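Local coordinates for methionine-binding lipoprotein metQ (Bacillus subtilis subsp. subtilis, PDB 4GOT) that probably binds methionine and passes it to the membrane permease of the MetNPQ ABC transporter, and also takes part in methionine sulfoxide transport, at residues H62-E72 against N112-M120; P160-E168 against V175-N185. All coordinates share one frame; numbering follows the deposited sequence.

Contact 1 of 2, residues H62-E72 against N112-M120; sequences HIPYLEQEMKE and NNVAEQGRM. With MSE (selenomethionine), chain B.
The His62 ring meets Glu116 edge-on: NE2 donates to Glu116 OE2 at 2.7 Å (N-H...O 153°). The acceptor lies in the ring plane, whereas the donor comes on the anti side of the carboxylate, tilted from its plane; the two flat groups are only 18° apart. Over one face of the imidazole, offset toward its rim, lies the selenium of the bound selenomethionine. The ligand methyl CE sits centrally over one face of the Tyr65 ring, 3.5 Å from Tyr65 CD2, and Asn113 closes the ring edge, its amide nearly perpendicular and its OD1 3.2 Å from the same CD2. Glu116 OE2 also accepts from Arg119 NH1 (2.7 Å), syn and from the opposite face of the carboxylate, as part of a salt bridge. That NH1 reaches the ligand carboxylate too, 2.8 Å from OXT. His62 ND1 accepts a capping bond from Tyr65 N at the start of helix 63-72, holding the ring at both nitrogens. With an alanine here, Glu116 OE2 would probably keep Arg119 but lose its histidine donor, and the selenium the imidazole face beside it. Ala115 CB packs 3.6 Å from Tyr65 CA. Val114 CG1 lies against the Gln68 amide, whose NE2 donates to Glu72 OE2 (2.6 Å). Helix 63-72, which follows strand 57-62 and packs against helix 44-51 and strand 78-86, thus faces the turn between strand 107-111 and helix 117-126.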
loop_
_atom_site.group_PDB
_atom_site.type_symbol
_atom_site.label_atom_id
_atom_site.label_comp_id
_atom_site.label_asym_id
_atom_site.label_seq_id
_atom_site.Cartn_x
_atom_site.Cartn_y
_atom_site.Cartn_z
ATOM N N HIS A 62 -4.489 0.408 -2.842
ATOM C CA HIS A 62 -4.726 1.700 -3.535
ATOM C C HIS A 62 -5.543 1.422 -4.815
ATOM O O HIS A 62 -5.832 0.275 -5.126
ATOM C CB HIS A 62 -3.409 2.424 -3.862
ATOM C CG HIS A 62 -2.295 1.515 -4.325
ATOM N ND1 HIS A 62 -2.306 0.845 -5.542
ATOM C CD2 HIS A 62 -1.120 1.193 -3.732
ATOM C CE1 HIS A 62 -1.199 0.127 -5.655
ATOM N NE2 HIS A 62 -0.477 0.290 -4.557
ATOM N N ILE A 63 -5.939 2.476 -5.523
ATOM C CA ILE A 63 -6.816 2.341 -6.694
ATOM C C ILE A 63 -6.132 1.513 -7.822
ATOM O O ILE A 63 -6.771 0.635 -8.388
ATOM C CB ILE A 63 -7.355 3.716 -7.203
ATOM C CG1 ILE A 63 -8.361 4.342 -6.223
ATOM C CG2 ILE A 63 -7.939 3.629 -8.630
ATOM C CD1 ILE A 63 -8.445 5.854 -6.336
ATOM N N PRO A 64 -4.827 1.776 -8.121
ATOM C CA PRO A 64 -4.145 0.948 -9.137
ATOM C C PRO A 64 -4.165 -0.551 -8.770
ATOM O O PRO A 64 -4.383 -1.404 -9.639
ATOM C CB PRO A 64 -2.744 1.558 -9.163
ATOM C CG PRO A 64 -3.004 3.044 -8.928
ATOM C CD PRO A 64 -4.021 2.976 -7.789
ATOM N N TYR A 65 -4.007 -0.870 -7.491
ATOM C CA TYR A 65 -4.037 -2.267 -7.104
ATOM C C TYR A 65 -5.445 -2.851 -7.370
ATOM O O TYR A 65 -5.582 -3.948 -7.900
ATOM C CB TYR A 65 -3.640 -2.452 -5.651
ATOM C CG TYR A 65 -3.460 -3.925 -5.302
ATOM C CD1 TYR A 65 -4.512 -4.671 -4.852
ATOM C CD2 TYR A 65 -2.216 -4.555 -5.436
ATOM C CE1 TYR A 65 -4.373 -6.019 -4.567
ATOM C CE2 TYR A 65 -2.064 -5.914 -5.144
ATOM C CZ TYR A 65 -3.157 -6.641 -4.710
ATOM O OH TYR A 65 -3.038 -7.979 -4.358
ATOM N N LEU A 66 -6.477 -2.118 -6.942
ATOM C CA LEU A 66 -7.882 -2.521 -7.120
ATOM C C LEU A 66 -8.213 -2.733 -8.604
ATOM O O LEU A 66 -8.797 -3.752 -8.973
ATOM C CB LEU A 66 -8.851 -1.485 -6.487
ATOM C CG LEU A 66 -10.355 -1.845 -6.676
ATOM C CD1 LEU A 66 -10.727 -3.204 -6.026
ATOM C CD2 LEU A 66 -11.233 -0.705 -6.163
ATOM N N GLU A 67 -7.786 -1.781 -9.451
ATOM C CA GLU A 67 -8.003 -1.893 -10.902
ATOM C C GLU A 67 -7.388 -3.124 -11.537
ATOM O O GLU A 67 -8.070 -3.858 -12.292
ATOM C CB GLU A 67 -7.506 -0.636 -11.612
ATOM C CG GLU A 67 -8.449 0.499 -11.353
ATOM C CD GLU A 67 -8.031 1.751 -12.065
ATOM O OE1 GLU A 67 -7.011 1.710 -12.793
ATOM O OE2 GLU A 67 -8.736 2.753 -11.871
ATOM N N GLN A 68 -6.114 -3.358 -11.228
ATOM C CA GLN A 68 -5.448 -4.598 -11.641
ATOM C C GLN A 68 -6.190 -5.852 -11.187
ATOM O O GLN A 68 -6.301 -6.831 -11.942
ATOM C CB GLN A 68 -3.999 -4.668 -11.080
ATOM C CG GLN A 68 -3.227 -5.939 -11.481
ATOM C CD GLN A 68 -2.956 -6.048 -12.989
ATOM O OE1 GLN A 68 -2.896 -5.052 -13.697
ATOM N NE2 GLN A 68 -2.772 -7.273 -13.467
ATOM N N GLU A 69 -6.623 -5.865 -9.931
ATOM C CA GLU A 69 -7.334 -7.051 -9.384
ATOM C C GLU A 69 -8.612 -7.350 -10.142
ATOM O O GLU A 69 -8.940 -8.521 -10.428
ATOM C CB GLU A 69 -7.641 -6.847 -7.933
ATOM C CG GLU A 69 -6.375 -6.891 -7.085
ATOM C CD GLU A 69 -6.090 -8.291 -6.560
ATOM O OE1 GLU A 69 -6.884 -8.724 -5.684
ATOM O OE2 GLU A 69 -5.078 -8.908 -7.011
HETATM N N MSE A 70 -9.314 -6.292 -10.538
HETATM C CA MSE A 70 -10.559 -6.481 -11.277
HETATM C C MSE A 70 -10.303 -6.858 -12.714
HETATM O O MSE A 70 -11.070 -7.623 -13.268
HETATM C CB MSE A 70 -11.478 -5.274 -11.156
HETATM C CG MSE A 70 -12.138 -5.164 -9.762
HETATM SE SE MSE A 70 -12.976 -3.414 -9.499
HETATM C CE MSE A 70 -14.512 -3.726 -10.697
ATOM N N LYS A 71 -9.226 -6.340 -13.310
ATOM C CA LYS A 71 -8.754 -6.809 -14.630
ATOM C C LYS A 71 -8.450 -8.327 -14.604
ATOM O O LYS A 71 -8.813 -9.064 -15.498
ATOM C CB LYS A 71 -7.520 -6.018 -15.028
ATOM C CG LYS A 71 -6.950 -6.291 -16.410
ATOM C CD LYS A 71 -5.658 -5.484 -16.596
ATOM C CE LYS A 71 -5.879 -4.038 -17.067
ATOM N NZ LYS A 71 -5.493 -3.836 -18.506
ATOM N N GLU A 72 -7.787 -8.789 -13.569
ATOM C CA GLU A 72 -7.449 -10.218 -13.440
ATOM C C GLU A 72 -8.613 -11.138 -13.030
ATOM O O GLU A 72 -8.625 -12.319 -13.387
ATOM C CB GLU A 72 -6.317 -10.370 -12.422
ATOM C CG GLU A 72 -4.961 -9.837 -12.873
ATOM C CD GLU A 72 -3.919 -9.847 -11.746
ATOM O OE1 GLU A 72 -4.265 -10.264 -10.622
ATOM O OE2 GLU A 72 -2.760 -9.431 -11.980
ATOM N N ASN A 112 6.658 -8.534 -6.206
ATOM C CA ASN A 112 5.954 -9.172 -7.316
ATOM C C ASN A 112 4.510 -8.620 -7.507
ATOM O O ASN A 112 3.746 -9.169 -8.279
ATOM C CB ASN A 112 5.993 -10.715 -7.162
ATOM C CG ASN A 112 5.156 -11.227 -6.002
ATOM O OD1 ASN A 112 4.403 -10.481 -5.382
ATOM N ND2 ASN A 112 5.277 -12.519 -5.715
ATOM N N ASN A 113 4.196 -7.494 -6.849
ATOM C CA ASN A 113 2.910 -6.788 -6.964
ATOM C C ASN A 113 2.818 -6.157 -8.364
ATOM O O ASN A 113 3.422 -5.101 -8.615
ATOM C CB ASN A 113 2.871 -5.707 -5.842
ATOM C CG ASN A 113 1.535 -5.021 -5.674
ATOM O OD1 ASN A 113 0.754 -4.846 -6.610
ATOM N ND2 ASN A 113 1.279 -4.595 -4.446
ATOM N N VAL A 114 2.097 -6.821 -9.269
ATOM C CA VAL A 114 1.985 -6.396 -10.661
ATOM C C VAL A 114 1.588 -4.922 -10.777
ATOM O O VAL A 114 2.220 -4.163 -11.528
ATOM C CB VAL A 114 0.963 -7.238 -11.438
ATOM C CG1 VAL A 114 0.788 -6.702 -12.857
ATOM C CG2 VAL A 114 1.354 -8.722 -11.442
ATOM N N ALA A 115 0.550 -4.526 -10.017
ATOM C CA ALA A 115 0.052 -3.146 -9.983
ATOM C C ALA A 115 1.083 -2.092 -9.579
ATOM O O ALA A 115 0.957 -0.906 -9.959
ATOM C CB ALA A 115 -1.143 -3.073 -9.045
ATOM N N GLU A 116 2.105 -2.489 -8.821
ATOM C CA GLU A 116 3.098 -1.534 -8.330
ATOM C C GLU A 116 4.408 -1.531 -9.122
ATOM O O GLU A 116 5.366 -0.924 -8.691
ATOM C CB GLU A 116 3.397 -1.789 -6.855
ATOM C CG GLU A 116 2.225 -1.407 -5.961
ATOM C CD GLU A 116 2.642 -1.137 -4.532
ATOM O OE1 GLU A 116 3.532 -1.878 -4.036
ATOM O OE2 GLU A 116 2.078 -0.177 -3.920
ATOM N N GLN A 117 4.461 -2.200 -10.279
ATOM C CA GLN A 117 5.711 -2.249 -11.028
ATOM C C GLN A 117 6.148 -0.857 -11.480
ATOM O O GLN A 117 7.339 -0.555 -11.434
ATOM C CB GLN A 117 5.606 -3.174 -12.239
ATOM C CG GLN A 117 5.366 -4.655 -11.870
ATOM C CD GLN A 117 6.470 -5.273 -11.025
ATOM O OE1 GLN A 117 6.264 -5.607 -9.824
ATOM N NE2 GLN A 117 7.657 -5.407 -11.620
ATOM N N GLY A 118 5.209 -0.029 -11.925
ATOM C CA GLY A 118 5.519 1.351 -12.326
ATOM C C GLY A 118 5.910 2.241 -11.137
ATOM O O GLY A 118 6.780 3.116 -11.249
ATOM N N ARG A 119 5.295 1.999 -9.978
ATOM C CA ARG A 119 5.592 2.775 -8.747
ATOM C C ARG A 119 7.077 2.605 -8.331
ATOM O O ARG A 119 7.765 3.551 -8.036
ATOM C CB ARG A 119 4.674 2.309 -7.614
ATOM C CG ARG A 119 4.713 3.163 -6.366
ATOM C CD ARG A 119 3.815 2.607 -5.269
ATOM N NE ARG A 119 3.759 3.565 -4.175
ATOM C CZ ARG A 119 3.169 3.347 -3.001
ATOM N NH1 ARG A 119 2.558 2.196 -2.715
ATOM N NH2 ARG A 119 3.207 4.317 -2.089
HETATM N N MSE A 120 7.529 1.356 -8.277
HETATM C CA MSE A 120 8.940 1.003 -8.044
HETATM C C MSE A 120 9.915 1.563 -9.071
HETATM O O MSE A 120 10.897 2.237 -8.720
HETATM C CB MSE A 120 9.061 -0.535 -7.993
HETATM C CG MSE A 120 8.285 -1.102 -6.849
HETATM SE SE MSE A 120 8.250 -3.024 -6.862
HETATM C CE MSE A 120 6.480 -3.576 -7.473
HETATM N N MSE B 300 -0.362 -0.371 1.993
HETATM C CA MSE B 300 0.375 -0.640 0.723
HETATM C C MSE B 300 1.049 0.641 0.127
HETATM O O MSE B 300 0.361 1.620 0.020
HETATM O OXT MSE B 300 2.229 0.737 -0.295
HETATM C CB MSE B 300 -0.619 -1.196 -0.308
HETATM C CG MSE B 300 -0.014 -1.797 -1.538
HETATM SE SE MSE B 300 -1.363 -2.288 -2.902
HETATM C CE MSE B 300 -2.064 -4.039 -1.986
#

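Contact 2 of 2, residues P160-E168 against V175-N185. With MSE (selenomethionine), chain B.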
loop_
_atom_site.group_PDB
_atom_site.type_symbol
_atom_site.label_atom_id
_atom_site.label_comp_id
_atom_site.label_asym_id
_atom_site.label_seq_id
_atom_site.Cartn_x
_atom_site.Cartn_y
_atom_site.Cartn_z
ATOM N N PRO A 160 5.551 -9.193 -1.453
ATOM C CA PRO A 160 5.623 -7.968 -0.615
ATOM C C PRO A 160 5.643 -8.327 0.874
ATOM O O PRO A 160 6.206 -7.615 1.686
ATOM C CB PRO A 160 4.365 -7.168 -1.008
ATOM C CG PRO A 160 3.644 -8.021 -1.998
ATOM C CD PRO A 160 4.496 -9.115 -2.479
ATOM N N GLU A 161 5.090 -9.500 1.204
ATOM C CA GLU A 161 5.098 -9.996 2.568
ATOM C C GLU A 161 6.491 -10.445 3.066
ATOM O O GLU A 161 6.677 -10.741 4.272
ATOM C CB GLU A 161 4.100 -11.193 2.669
ATOM C CG GLU A 161 2.612 -10.833 2.555
ATOM C CD GLU A 161 2.126 -10.429 1.139
ATOM O OE1 GLU A 161 2.701 -10.953 0.131
ATOM O OE2 GLU A 161 1.111 -9.651 1.050
ATOM N N LEU A 162 7.433 -10.600 2.142
ATOM C CA LEU A 162 8.714 -11.228 2.428
ATOM C C LEU A 162 9.879 -10.347 2.047
ATOM O O LEU A 162 11.001 -10.749 2.296
ATOM C CB LEU A 162 8.852 -12.546 1.638
ATOM C CG LEU A 162 7.992 -13.736 2.104
ATOM C CD1 LEU A 162 8.207 -14.906 1.140
ATOM C CD2 LEU A 162 8.219 -14.131 3.585
ATOM N N THR A 163 9.646 -9.172 1.440
ATOM C CA THR A 163 10.767 -8.285 1.138
ATOM C C THR A 163 11.566 -7.793 2.394
ATOM O O THR A 163 12.810 -7.590 2.327
ATOM C CB THR A 163 10.367 -7.086 0.272
ATOM O OG1 THR A 163 9.248 -6.425 0.864
ATOM C CG2 THR A 163 10.057 -7.516 -1.178
ATOM N N ALA A 164 10.886 -7.591 3.524
ATOM C CA ALA A 164 11.599 -7.339 4.811
ATOM C C ALA A 164 12.649 -8.437 5.094
ATOM O O ALA A 164 13.749 -8.142 5.587
ATOM C CB ALA A 164 10.628 -7.226 5.985
ATOM N N LYS A 165 12.321 -9.709 4.781
ATOM C CA LYS A 165 13.310 -10.805 4.900
ATOM C C LYS A 165 14.447 -10.728 3.854
ATOM O O LYS A 165 15.589 -10.978 4.208
ATOM C CB LYS A 165 12.675 -12.209 4.870
ATOM C CG LYS A 165 11.570 -12.481 5.897
ATOM C CD LYS A 165 12.040 -12.363 7.343
ATOM C CE LYS A 165 11.543 -11.077 8.028
ATOM N NZ LYS A 165 12.055 -10.885 9.445
ATOM N N ALA A 166 14.138 -10.403 2.587
ATOM C CA ALA A 166 15.153 -10.266 1.549
ATOM C C ALA A 166 16.160 -9.193 1.949
ATOM O O ALA A 166 17.375 -9.325 1.701
ATOM C CB ALA A 166 14.520 -9.940 0.175
ATOM N N TYR A 167 15.641 -8.139 2.578
ATOM C CA TYR A 167 16.446 -7.033 3.150
ATOM C C TYR A 167 17.355 -7.519 4.273
ATOM O O TYR A 167 18.574 -7.356 4.195
ATOM C CB TYR A 167 15.504 -5.915 3.602
ATOM C CG TYR A 167 16.080 -4.932 4.603
ATOM C CD1 TYR A 167 17.011 -3.967 4.221
ATOM C CD2 TYR A 167 15.658 -4.952 5.915
ATOM C CE1 TYR A 167 17.517 -3.055 5.137
ATOM C CE2 TYR A 167 16.158 -4.056 6.839
ATOM C CZ TYR A 167 17.085 -3.118 6.445
ATOM O OH TYR A 167 17.545 -2.272 7.396
ATOM N N GLU A 168 16.795 -8.155 5.288
ATOM C CA GLU A 168 17.615 -8.716 6.376
ATOM C C GLU A 168 18.650 -9.746 5.918
ATOM O O GLU A 168 19.737 -9.783 6.439
ATOM C CB GLU A 168 16.726 -9.363 7.432
ATOM C CG GLU A 168 16.053 -8.351 8.338
ATOM C CD GLU A 168 14.825 -8.906 9.047
ATOM O OE1 GLU A 168 14.681 -10.150 9.180
ATOM O OE2 GLU A 168 13.993 -8.086 9.467
ATOM N N VAL A 175 16.291 -3.043 -1.806
ATOM C CA VAL A 175 15.018 -3.814 -1.656
ATOM C C VAL A 175 13.829 -2.884 -1.420
ATOM O O VAL A 175 13.899 -1.990 -0.556
ATOM C CB VAL A 175 15.091 -4.835 -0.474
ATOM C CG1 VAL A 175 13.777 -5.612 -0.399
ATOM C CG2 VAL A 175 16.293 -5.768 -0.615
ATOM N N PHE A 176 12.759 -3.054 -2.223
ATOM C CA PHE A 176 11.490 -2.311 -2.026
ATOM C C PHE A 176 10.658 -2.953 -0.925
ATOM O O PHE A 176 10.480 -4.175 -0.931
ATOM C CB PHE A 176 10.650 -2.237 -3.308
ATOM C CG PHE A 176 11.211 -1.284 -4.345
ATOM C CD1 PHE A 176 12.143 -1.731 -5.274
ATOM C CD2 PHE A 176 10.802 0.033 -4.407
ATOM C CE1 PHE A 176 12.689 -0.865 -6.237
ATOM C CE2 PHE A 176 11.330 0.903 -5.372
ATOM C CZ PHE A 176 12.269 0.454 -6.290
ATOM N N ILE A 177 10.181 -2.141 0.023
ATOM C CA ILE A 177 9.269 -2.635 1.096
ATOM C C ILE A 177 8.109 -1.604 1.243
ATOM O O ILE A 177 8.338 -0.382 1.440
ATOM C CB ILE A 177 9.964 -2.853 2.478
ATOM C CG1 ILE A 177 11.357 -3.513 2.340
ATOM C CG2 ILE A 177 9.072 -3.701 3.384
ATOM C CD1 ILE A 177 12.153 -3.635 3.637
ATOM N N ASN A 178 6.878 -2.098 1.144
ATOM C CA ASN A 178 5.674 -1.286 1.353
ATOM C C ASN A 178 5.660 -0.879 2.826
ATOM O O ASN A 178 5.973 -1.712 3.674
ATOM C CB ASN A 178 4.404 -2.110 1.082
ATOM C CG ASN A 178 4.241 -2.518 -0.385
ATOM O OD1 ASN A 178 3.699 -1.761 -1.190
ATOM N ND2 ASN A 178 4.714 -3.694 -0.731
ATOM N N VAL A 179 5.249 0.352 3.134
ATOM C CA VAL A 179 5.240 0.823 4.534
ATOM C C VAL A 179 4.507 -0.157 5.497
ATOM O O VAL A 179 4.982 -0.406 6.595
ATOM C CB VAL A 179 4.639 2.245 4.674
ATOM C CG1 VAL A 179 4.523 2.622 6.165
ATOM C CG2 VAL A 179 5.419 3.294 3.859
ATOM N N ASN A 180 3.359 -0.700 5.118
ATOM C CA ASN A 180 2.640 -1.627 6.033
ATOM C C ASN A 180 3.467 -2.848 6.492
ATOM O O ASN A 180 3.497 -3.203 7.682
ATOM C CB ASN A 180 1.292 -2.092 5.459
ATOM C CG ASN A 180 1.410 -3.119 4.341
ATOM O OD1 ASN A 180 1.709 -2.764 3.175
ATOM N ND2 ASN A 180 1.068 -4.388 4.652
ATOM N N TYR A 181 4.183 -3.458 5.546
ATOM C CA TYR A 181 5.052 -4.594 5.851
ATOM C C TYR A 181 6.359 -4.168 6.459
ATOM O O TYR A 181 6.877 -4.883 7.322
ATOM C CB TYR A 181 5.250 -5.435 4.608
ATOM C CG TYR A 181 4.026 -6.206 4.256
ATOM C CD1 TYR A 181 3.364 -6.972 5.234
ATOM C CD2 TYR A 181 3.532 -6.230 2.935
ATOM C CE1 TYR A 181 2.227 -7.699 4.917
ATOM C CE2 TYR A 181 2.411 -6.977 2.614
ATOM C CZ TYR A 181 1.766 -7.708 3.599
ATOM O OH TYR A 181 0.635 -8.450 3.302
ATOM N N ALA A 182 6.848 -2.951 6.117
ATOM C CA ALA A 182 8.013 -2.407 6.820
ATOM C C ALA A 182 7.726 -2.225 8.290
ATOM O O ALA A 182 8.506 -2.641 9.123
ATOM C CB ALA A 182 8.444 -1.072 6.198
ATOM N N ILE A 183 6.620 -1.552 8.629
ATOM C CA ILE A 183 6.223 -1.342 10.040
ATOM C C ILE A 183 5.879 -2.678 10.745
ATOM O O ILE A 183 6.235 -2.836 11.900
ATOM C CB ILE A 183 5.059 -0.326 10.216
ATOM C CG1 ILE A 183 5.482 1.071 9.717
ATOM C CG2 ILE A 183 4.682 -0.138 11.696
ATOM C CD1 ILE A 183 4.322 2.022 9.678
ATOM N N GLN A 184 5.240 -3.610 10.027
ATOM C CA GLN A 184 4.927 -4.935 10.565
ATOM C C GLN A 184 6.185 -5.724 11.022
ATOM O O GLN A 184 6.135 -6.405 12.032
ATOM C CB GLN A 184 4.076 -5.765 9.554
ATOM C CG GLN A 184 3.471 -7.041 10.200
ATOM C CD GLN A 184 2.444 -7.755 9.327
ATOM O OE1 GLN A 184 1.871 -7.174 8.395
ATOM N NE2 GLN A 184 2.149 -9.023 9.673
ATOM N N ASN A 185 7.284 -5.591 10.268
ATOM C CA ASN A 185 8.643 -6.027 10.617
ATOM C C ASN A 185 9.408 -5.105 11.610
ATOM O O ASN A 185 10.585 -5.273 11.787
ATOM C CB ASN A 185 9.474 -6.084 9.314
ATOM C CG ASN A 185 10.733 -6.940 9.431
ATOM O OD1 ASN A 185 10.677 -8.124 9.789
ATOM N ND2 ASN A 185 11.878 -6.353 9.091
HETATM N N MSE B 300 -0.362 -0.371 1.993
HETATM C CA MSE B 300 0.375 -0.640 0.723
HETATM C C MSE B 300 1.049 0.641 0.127
HETATM O O MSE B 300 0.361 1.620 0.020
HETATM O OXT MSE B 300 2.229 0.737 -0.295
HETATM C CB MSE B 300 -0.619 -1.196 -0.308
HETATM C CG MSE B 300 -0.014 -1.797 -1.538
HETATM SE SE MSE B 300 -1.363 -2.288 -2.902
HETATM C CE MSE B 300 -2.064 -4.039 -1.986
HETATM O O HOH W 1 6.646 -4.949 0.645
#
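Asn185 ND2 donates to Glu168 OE2 (2.8 Å, N-H...O 164°), with the acceptor in the amide plane, while Lys165 NZ donates to Asn185 OD1 at 3.1 Å and forms a salt bridge with Glu168 OE1. The lysine points away at its root, and bends at chi2 and chi3 bring its amine back to this cluster. At the other end Tyr181 OH lies 2.6 Å from Glu161 OE2, a weak hydrogen bond; the stronger partner of that oxygen is Tyr43 N. One water joins Pro160 O, Thr163 OG1 and Asn178 N, the last at 2.9 Å. In the ligand pocket, Asn180 OD1 accepts a weak bond from the selenomethionine N.

Parallel strands 154-158 and 174-177, joined through helix 163-168, form a beta-alpha-beta crossover with strand 107-111 between them, as in periplasmic-binding-protein lobes. The helix runs roughly antiparallel to segment 175-177 (145°), their axes 7.9 Å apart at closest approach.

Ring contacts centre on Tyr181, where Glu161 CA makes a CH-pi contact 4.0 Å from the ring centroid, 8° off the normal, and Asn180 ND2 covers the opposite face. Among apolar groups, Val175 CG1 packs 3.8 Å from Thr163 CB, and Ile177 CD1 reaches Tyr167 CB at 4.1 Å.

In the fold
Contact 1 closes along the chain before contact 2 opens, and their centres lie about 18 Å apart. They meet directly where Glu116 lies beside Asn178 and where Asn112 packs on Pro160. Strand 107-111, which leads into segment 112-120, lies between strands 154-158 and 174-177 of one five-stranded sheet. Segment 62-72 instead follows strand 57-62 of the six-stranded sheet. Contact 1 therefore bridges elements of the two sheets, while contact 2 joins strand 174-177 to helices that follow strands of its own sheet. Both touch the bound selenomethionine: contact 1 at its selenium, methyl and carboxylate, contact 2 at its amino group through Asn180, with Asn178 beside the carboxylate, consistent with a ligand held between two lobes.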